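PDB 2OBN: DUF1611 domain-containing protein from Anabaena variabilis, which is of unknown function but joins a Rossmann-like domain to a P-loop domain and so may bind a nucleotide. Local coordinates for residues T266-G269 and N270-H273; Y92-E95 and L96-L100; V260-A263 and G264-H267. The protein carries 2 engineered substitutions. One frame throughout, in Å; residues are numbered along the deposited sequence.

Interaction 1. Residues T266-G269 and N270-H273; sequences THNG and NNPH
Asn268 and Asn271 meet in the loop that follows strand 256-262 of the P-loop domain, a worked example of a side-chain carbonyl bridging to the backbone N three residues on, as an N-cap side chain does. Asn268 OD1 receives two hydrogen bonds from one residue: Asn271 N lies 2.7 Å from Asn268 OD1, and Asn271 ND2 lies 3.0 Å from the same oxygen. The main-chain donor is tilted moderately from the carbonyl plane, the amide donor more so, and both bonds are bent at the hydrogen. The torsions explain the meeting. With CG anti to its backbone N (chi1 -177°), Asn268 carries its amide forward over the turn, while Asn271 folds its own CG back beside its N (chi1 -51°), which brings ND2 to the oxygen that the backbone N of Asn271 already reaches. The two amides run side by side in the same direction, their planes only 11° apart. Both asparagines are buried. His239 touches the pair, Ser144 of the second subunit packs on Asn271, and Gly269 N donates to the Asp161 carboxylate.

The other side is looser and more exposed. The CB of Pro272 leads away from the opposite arm, yet ring atom CD still lies 3.9 Å from Gly269 O, and Pro272 CA makes a C-H...O contact of 3.3 Å with Asn268 O. Also on this exposed side, the imidazole of His267 lies beside the peptide after Pro272 without a hydrogen bond across the turn, and its ND1 bonds only weakly to Thr266 OG1. The closest approach there is from His267 CD2 to Pro272 O, 3.2 Å, with the oxygen oblique to the ring.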
loop_
_atom_site.group_PDB
_atom_site.type_symbol
_atom_site.label_atom_id
_atom_site.label_comp_id
_atom_site.label_asym_id
_atom_site.label_seq_id
_atom_site.Cartn_x
_atom_site.Cartn_y
_atom_site.Cartn_z
ATOM N N THR B 266 6.816 19.730 -15.069
ATOM C CA THR B 266 8.176 19.226 -14.869
ATOM C C THR B 266 8.472 18.751 -13.446
ATOM O O THR B 266 9.492 18.118 -13.210
ATOM C CB THR B 266 9.219 20.298 -15.284
ATOM O OG1 THR B 266 9.069 21.477 -14.478
ATOM C CG2 THR B 266 9.035 20.669 -16.754
ATOM N N HIS B 267 7.577 19.031 -12.502
ATOM C CA HIS B 267 7.793 18.656 -11.108
ATOM C C HIS B 267 6.486 18.216 -10.466
ATOM O O HIS B 267 5.393 18.596 -10.909
ATOM C CB HIS B 267 8.358 19.853 -10.319
ATOM C CG HIS B 267 9.703 20.333 -10.785
ATOM N ND1 HIS B 267 9.858 21.261 -11.796
ATOM C CD2 HIS B 267 10.954 20.032 -10.356
ATOM C CE1 HIS B 267 11.146 21.499 -11.978
ATOM N NE2 HIS B 267 11.832 20.772 -11.113
ATOM N N ASN B 268 6.601 17.393 -9.425
ATOM C CA ASN B 268 5.447 16.925 -8.670
ATOM C C ASN B 268 4.685 18.158 -8.153
ATOM O O ASN B 268 5.294 19.174 -7.801
ATOM C CB ASN B 268 5.945 16.069 -7.510
ATOM C CG ASN B 268 4.831 15.474 -6.693
ATOM O OD1 ASN B 268 4.628 15.865 -5.552
ATOM N ND2 ASN B 268 4.101 14.514 -7.269
ATOM N N GLY B 269 3.366 18.092 -8.147
ATOM C CA GLY B 269 2.555 19.203 -7.682
ATOM C C GLY B 269 2.625 19.444 -6.188
ATOM O O GLY B 269 2.858 20.571 -5.752
ATOM N N ASN B 270 2.413 18.390 -5.403
ATOM C CA ASN B 270 2.475 18.507 -3.948
ATOM C C ASN B 270 3.881 18.734 -3.410
ATOM O O ASN B 270 4.034 19.411 -2.403
ATOM C CB ASN B 270 1.923 17.255 -3.259
ATOM C CG ASN B 270 0.448 17.025 -3.526
ATOM O OD1 ASN B 270 -0.031 15.882 -3.432
ATOM N ND2 ASN B 270 -0.281 18.090 -3.875
ATOM N N ASN B 271 4.880 18.139 -4.065
ATOM C CA ASN B 271 6.290 18.206 -3.640
ATOM C C ASN B 271 7.159 18.735 -4.803
ATOM O O ASN B 271 7.878 17.975 -5.452
ATOM C CB ASN B 271 6.727 16.807 -3.203
ATOM C CG ASN B 271 5.767 16.179 -2.186
ATOM O OD1 ASN B 271 5.828 16.479 -1.011
ATOM N ND2 ASN B 271 4.894 15.292 -2.647
ATOM N N PRO B 272 7.114 20.061 -5.055
ATOM C CA PRO B 272 7.772 20.706 -6.204
ATOM C C PRO B 272 9.268 20.487 -6.391
ATOM O O PRO B 272 9.786 20.810 -7.452
ATOM C CB PRO B 272 7.510 22.190 -5.973
ATOM C CG PRO B 272 6.368 22.266 -5.092
ATOM C CD PRO B 272 6.403 21.049 -4.227
ATOM N N HIS B 273 9.950 19.966 -5.377
ATOM C CA HIS B 273 11.382 19.682 -5.472
ATOM C C HIS B 273 11.659 18.416 -6.282
ATOM O O HIS B 273 12.756 18.253 -6.806
ATOM C CB HIS B 273 11.996 19.547 -4.070
ATOM C CG HIS B 273 11.543 18.333 -3.314
ATOM N ND1 HIS B 273 10.390 18.311 -2.560
ATOM C CD2 HIS B 273 12.096 17.101 -3.194
ATOM C CE1 HIS B 273 10.257 17.121 -2.002
ATOM N NE2 HIS B 273 11.277 16.367 -2.372
#

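Interaction 2. Residues Y92-E95 and L96-L100; sequences YWIE and LKTAL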
loop_
_atom_site.group_PDB
_atom_site.type_symbol
_atom_site.label_atom_id
_atom_site.label_comp_id
_atom_site.label_asym_id
_atom_site.label_seq_id
_atom_site.Cartn_x
_atom_site.Cartn_y
_atom_site.Cartn_z
ATOM N N TYR B 92 -17.323 22.224 9.194
ATOM C CA TYR B 92 -18.120 21.204 8.490
ATOM C C TYR B 92 -19.304 20.702 9.318
ATOM O O TYR B 92 -20.382 20.504 8.778
ATOM C CB TYR B 92 -17.261 19.980 8.135
ATOM C CG TYR B 92 -16.323 20.093 6.940
ATOM C CD1 TYR B 92 -15.726 21.302 6.582
ATOM C CD2 TYR B 92 -15.944 18.945 6.237
ATOM C CE1 TYR B 92 -14.843 21.377 5.505
ATOM C CE2 TYR B 92 -15.045 19.004 5.176
ATOM C CZ TYR B 92 -14.497 20.223 4.811
ATOM O OH TYR B 92 -13.606 20.281 3.757
ATOM N N TRP B 93 -19.084 20.503 10.619
ATOM C CA TRP B 93 -20.096 19.925 11.525
ATOM C C TRP B 93 -21.481 20.569 11.454
ATOM O O TRP B 93 -22.486 19.869 11.436
ATOM C CB TRP B 93 -19.607 19.937 12.987
ATOM C CG TRP B 93 -18.354 19.156 13.200
ATOM C CD1 TRP B 93 -17.111 19.660 13.427
ATOM C CD2 TRP B 93 -18.213 17.732 13.156
ATOM N NE1 TRP B 93 -16.203 18.639 13.552
ATOM C CE2 TRP B 93 -16.852 17.443 13.386
ATOM C CE3 TRP B 93 -19.105 16.669 12.958
ATOM C CZ2 TRP B 93 -16.359 16.135 13.423
ATOM C CZ3 TRP B 93 -18.614 15.372 12.990
ATOM C CH2 TRP B 93 -17.254 15.117 13.221
ATOM N N ILE B 94 -21.527 21.895 11.433
ATOM C CA ILE B 94 -22.801 22.611 11.352
ATOM C C ILE B 94 -23.581 22.169 10.107
ATOM O O ILE B 94 -24.781 21.864 10.195
ATOM C CB ILE B 94 -22.597 24.147 11.332
ATOM C CG1 ILE B 94 -22.086 24.636 12.694
ATOM C CG2 ILE B 94 -23.912 24.864 10.996
ATOM C CD1 ILE B 94 -21.583 26.076 12.692
ATOM N N GLU B 95 -22.888 22.130 8.966
ATOM C CA GLU B 95 -23.503 21.741 7.694
ATOM C C GLU B 95 -23.965 20.289 7.707
ATOM O O GLU B 95 -25.056 19.970 7.226
ATOM C CB GLU B 95 -22.544 22.001 6.522
ATOM C CG GLU B 95 -22.189 23.492 6.258
ATOM C CD GLU B 95 -23.369 24.361 5.768
ATOM O OE1 GLU B 95 -24.424 24.411 6.433
ATOM O OE2 GLU B 95 -23.226 25.033 4.723
ATOM N N LEU B 96 -23.142 19.422 8.286
ATOM C CA LEU B 96 -23.465 18.004 8.392
ATOM C C LEU B 96 -24.690 17.808 9.276
ATOM O O LEU B 96 -25.655 17.144 8.881
ATOM C CB LEU B 96 -22.270 17.213 8.953
ATOM C CG LEU B 96 -20.954 17.311 8.165
ATOM C CD1 LEU B 96 -19.858 16.452 8.803
ATOM C CD2 LEU B 96 -21.125 16.946 6.696
ATOM N N LYS B 97 -24.661 18.402 10.462
ATOM C CA LYS B 97 -25.775 18.286 11.414
ATOM C C LYS B 97 -27.089 18.841 10.864
ATOM O O LYS B 97 -28.147 18.260 11.097
ATOM C CB LYS B 97 -25.428 18.971 12.736
ATOM C CG LYS B 97 -24.341 18.246 13.531
ATOM C CD LYS B 97 -24.114 18.909 14.868
ATOM C CE LYS B 97 -23.146 18.131 15.723
ATOM N NZ LYS B 97 -23.109 18.710 17.104
ATOM N N THR B 98 -27.011 19.953 10.137
ATOM C CA THR B 98 -28.185 20.576 9.518
ATOM C C THR B 98 -28.843 19.641 8.499
ATOM O O THR B 98 -30.073 19.559 8.421
ATOM C CB THR B 98 -27.810 21.906 8.826
ATOM O OG1 THR B 98 -27.187 22.777 9.777
ATOM C CG2 THR B 98 -29.042 22.586 8.235
ATOM N N ALA B 99 -28.022 18.951 7.711
ATOM C CA ALA B 99 -28.526 17.983 6.756
ATOM C C ALA B 99 -29.220 16.830 7.500
ATOM O O ALA B 99 -30.320 16.411 7.123
ATOM C CB ALA B 99 -27.392 17.454 5.883
ATOM N N LEU B 100 -28.591 16.346 8.568
ATOM C CA LEU B 100 -29.145 15.231 9.331
ATOM C C LEU B 100 -30.479 15.563 9.980
ATOM O O LEU B 100 -31.416 14.761 9.905
ATOM C CB LEU B 100 -28.138 14.705 10.364
ATOM C CG LEU B 100 -26.890 14.033 9.781
ATOM C CD1 LEU B 100 -25.994 13.540 10.887
ATOM C CD2 LEU B 100 -27.241 12.873 8.857
#
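Tyr92 O to Leu96 N and Trp93 O to Lys97 N are successive alpha-helical bonds, the second 2.8 Å long and nearly straight at its hydrogen, and the pattern continues through Ile94 and Glu95. Thr98 adds a side-chain bond to it. Its OG1, beside the backbone N at chi1 -56°, turns back along the helix and donates to Ile94 O at 2.6 Å. Thr98 N also bonds to Ile94 O, at 2.9 Å, but the two donors come from opposite faces of the carbonyl plane, so one oxygen is gripped from both sides. Carbon atoms also crowd these carbonyls: Leu96 CG is 3.3 Å from Tyr92 O, and Lys97 passes its CG by Trp93 O at 3.2 Å before the chain runs out fully extended. The apolar contact is looser, with Leu96 CD1 coming obliquely to the Trp93 indole, 4.2 Å from CE3. The Glu95 chain bends at its second torsion, and its OE2 bonds to His15. Helix 92-101 is the crossover of a beta-alpha-beta unit between strands 76-79 and 105-108 of the Rossmann-like domain: Leu96 and Ala99 rest on strand 76-79, Trp93 and Lys97 meet helix 118-121, and Thr98 touches helix 66-69.

Interaction 3. Residues V260-A263 and G264-H267; sequences VHRA and GQTH
Gln265 reaches back to Arg262 with both its backbone and its side chain, and together they show how a turn can be closed twice. The main-chain closure is the hydrogen bond from Gln265 N to Arg262 O, 3.1 Å, which completes a type II beta turn. Gly264 holds the third position with a positive phi of 89°, where a CB would run into the carbonyl oxygen of Ala263.

The side chain of Gln265 makes the second closure. Its CB lies 3.5 Å from Arg262 O, just beside the turn bond. From there CG stands anti to the backbone N (chi1 -167°) and the chain stays extended, which carries the amide across the Arg262 side chain at a slant, its plane 17° from that of the guanidinium. At the tip, OE1 accepts from Arg262 NH1 at 3.2 Å; the donor stands above the amide carbonyl plane, and the bond is noticeably bent. A water also donates to Gln265 OE1, at 2.8 Å, and itself accepts from Arg262 N, bridging side chain to strand backbone. On the other branch, Gln265 NE2 donates a nearly straight bond of 2.8 Å to His267 O and also bonds to Asp161. Both ends of the amide are thereby engaged, which fixes its rotation.

Arg262 bends at its third torsion to meet OE1, and its NH2 bonds to Ala163 O. On the turn's other flank the edge of the His261 ring, through CE1, approaches Gln265 O, while its ND1 bonds to Thr160. Thr160, Asp161 and Ala163 follow strand 153-159 and precede helix 166-179, the place of the phosphate-binding loop in P-loop NTPases. The arrangement is thus a type II turn at the C-terminal end of a central parallel strand, set against the probable P-loop.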
loop_
_atom_site.group_PDB
_atom_site.type_symbol
_atom_site.label_atom_id
_atom_site.label_comp_id
_atom_site.label_asym_id
_atom_site.label_seq_id
_atom_site.Cartn_x
_atom_site.Cartn_y
_atom_site.Cartn_z
ATOM N N VAL B 260 -0.808 8.788 -18.401
ATOM C CA VAL B 260 -1.424 10.105 -18.413
ATOM C C VAL B 260 -0.377 11.129 -17.944
ATOM O O VAL B 260 0.439 10.847 -17.066
ATOM C CB VAL B 260 -2.696 10.145 -17.537
ATOM C CG1 VAL B 260 -3.492 11.455 -17.754
ATOM C CG2 VAL B 260 -3.576 8.928 -17.833
ATOM N N HIS B 261 -0.386 12.305 -18.562
ATOM C CA HIS B 261 0.559 13.349 -18.226
ATOM C C HIS B 261 0.035 14.725 -18.604
ATOM O O HIS B 261 -0.582 14.887 -19.643
ATOM C CB HIS B 261 1.880 13.055 -18.922
ATOM C CG HIS B 261 2.881 14.165 -18.840
ATOM N ND1 HIS B 261 3.562 14.483 -17.682
ATOM C CD2 HIS B 261 3.353 15.000 -19.793
ATOM C CE1 HIS B 261 4.400 15.473 -17.928
ATOM N NE2 HIS B 261 4.284 15.810 -19.200
ATOM N N ARG B 262 0.261 15.710 -17.733
ATOM C CA ARG B 262 -0.133 17.090 -18.019
ATOM C C ARG B 262 0.991 17.757 -18.790
ATOM O O ARG B 262 2.112 17.849 -18.298
ATOM C CB ARG B 262 -0.458 17.882 -16.751
ATOM C CG ARG B 262 -0.771 19.355 -17.036
ATOM C CD ARG B 262 -1.114 20.138 -15.785
ATOM N NE ARG B 262 -2.389 19.709 -15.202
ATOM C CZ ARG B 262 -2.561 19.084 -14.038
ATOM N NH1 ARG B 262 -1.554 18.807 -13.208
ATOM N NH2 ARG B 262 -3.792 18.766 -13.679
ATOM N N ALA B 263 0.675 18.210 -20.003
ATOM C CA ALA B 263 1.636 18.867 -20.865
ATOM C C ALA B 263 2.331 20.016 -20.136
ATOM O O ALA B 263 1.676 20.871 -19.527
ATOM C CB ALA B 263 0.939 19.386 -22.135
ATOM N N GLY B 264 3.667 20.000 -20.175
ATOM C CA GLY B 264 4.488 21.064 -19.589
ATOM C C GLY B 264 4.858 20.895 -18.128
ATOM O O GLY B 264 5.703 21.626 -17.637
ATOM N N GLN B 265 4.250 19.949 -17.418
ATOM C CA GLN B 265 4.579 19.783 -16.007
ATOM C C GLN B 265 5.939 19.116 -15.864
ATOM O O GLN B 265 6.183 18.071 -16.467
ATOM C CB GLN B 265 3.514 18.969 -15.292
ATOM C CG GLN B 265 3.643 19.041 -13.794
ATOM C CD GLN B 265 2.602 18.230 -13.098
ATOM O OE1 GLN B 265 1.537 17.976 -13.654
ATOM N NE2 GLN B 265 2.893 17.805 -11.868
ATOM N N THR B 266 6.816 19.730 -15.069
ATOM C CA THR B 266 8.176 19.226 -14.869
ATOM C C THR B 266 8.472 18.751 -13.446
ATOM O O THR B 266 9.492 18.118 -13.210
ATOM C CB THR B 266 9.219 20.298 -15.284
ATOM O OG1 THR B 266 9.069 21.477 -14.478
ATOM C CG2 THR B 266 9.035 20.669 -16.754
ATOM N N HIS B 267 7.577 19.031 -12.502
ATOM C CA HIS B 267 7.793 18.656 -11.108
ATOM C C HIS B 267 6.486 18.216 -10.466
ATOM O O HIS B 267 5.393 18.596 -10.909
ATOM C CB HIS B 267 8.358 19.853 -10.319
ATOM C CG HIS B 267 9.703 20.333 -10.785
ATOM N ND1 HIS B 267 9.858 21.261 -11.796
ATOM C CD2 HIS B 267 10.954 20.032 -10.356
ATOM C CE1 HIS B 267 11.146 21.499 -11.978
ATOM N NE2 HIS B 267 11.832 20.772 -11.113
HETATM O O HOH W 1 1.442 15.483 -14.979
#

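Followed from the N terminus, the chain first forms interaction 2, a helical contact within the crossover of the Rossmann-like domain. It closes no loop. Much later come interaction 3 and then interaction 1, both in the P-loop domain. Residues 260-267 turn the chain as it leaves strand 256-262, and residues 266-273 turn it again in the same loop, before helix 279-291. These two overlap in sequence at Thr266 and His267 without nesting or crossing, their centres about 10 Å apart, and both draw on Asp161. Interaction 2 lies well apart, its nearest atoms about 16 Å from those of interaction 1, in the other domain.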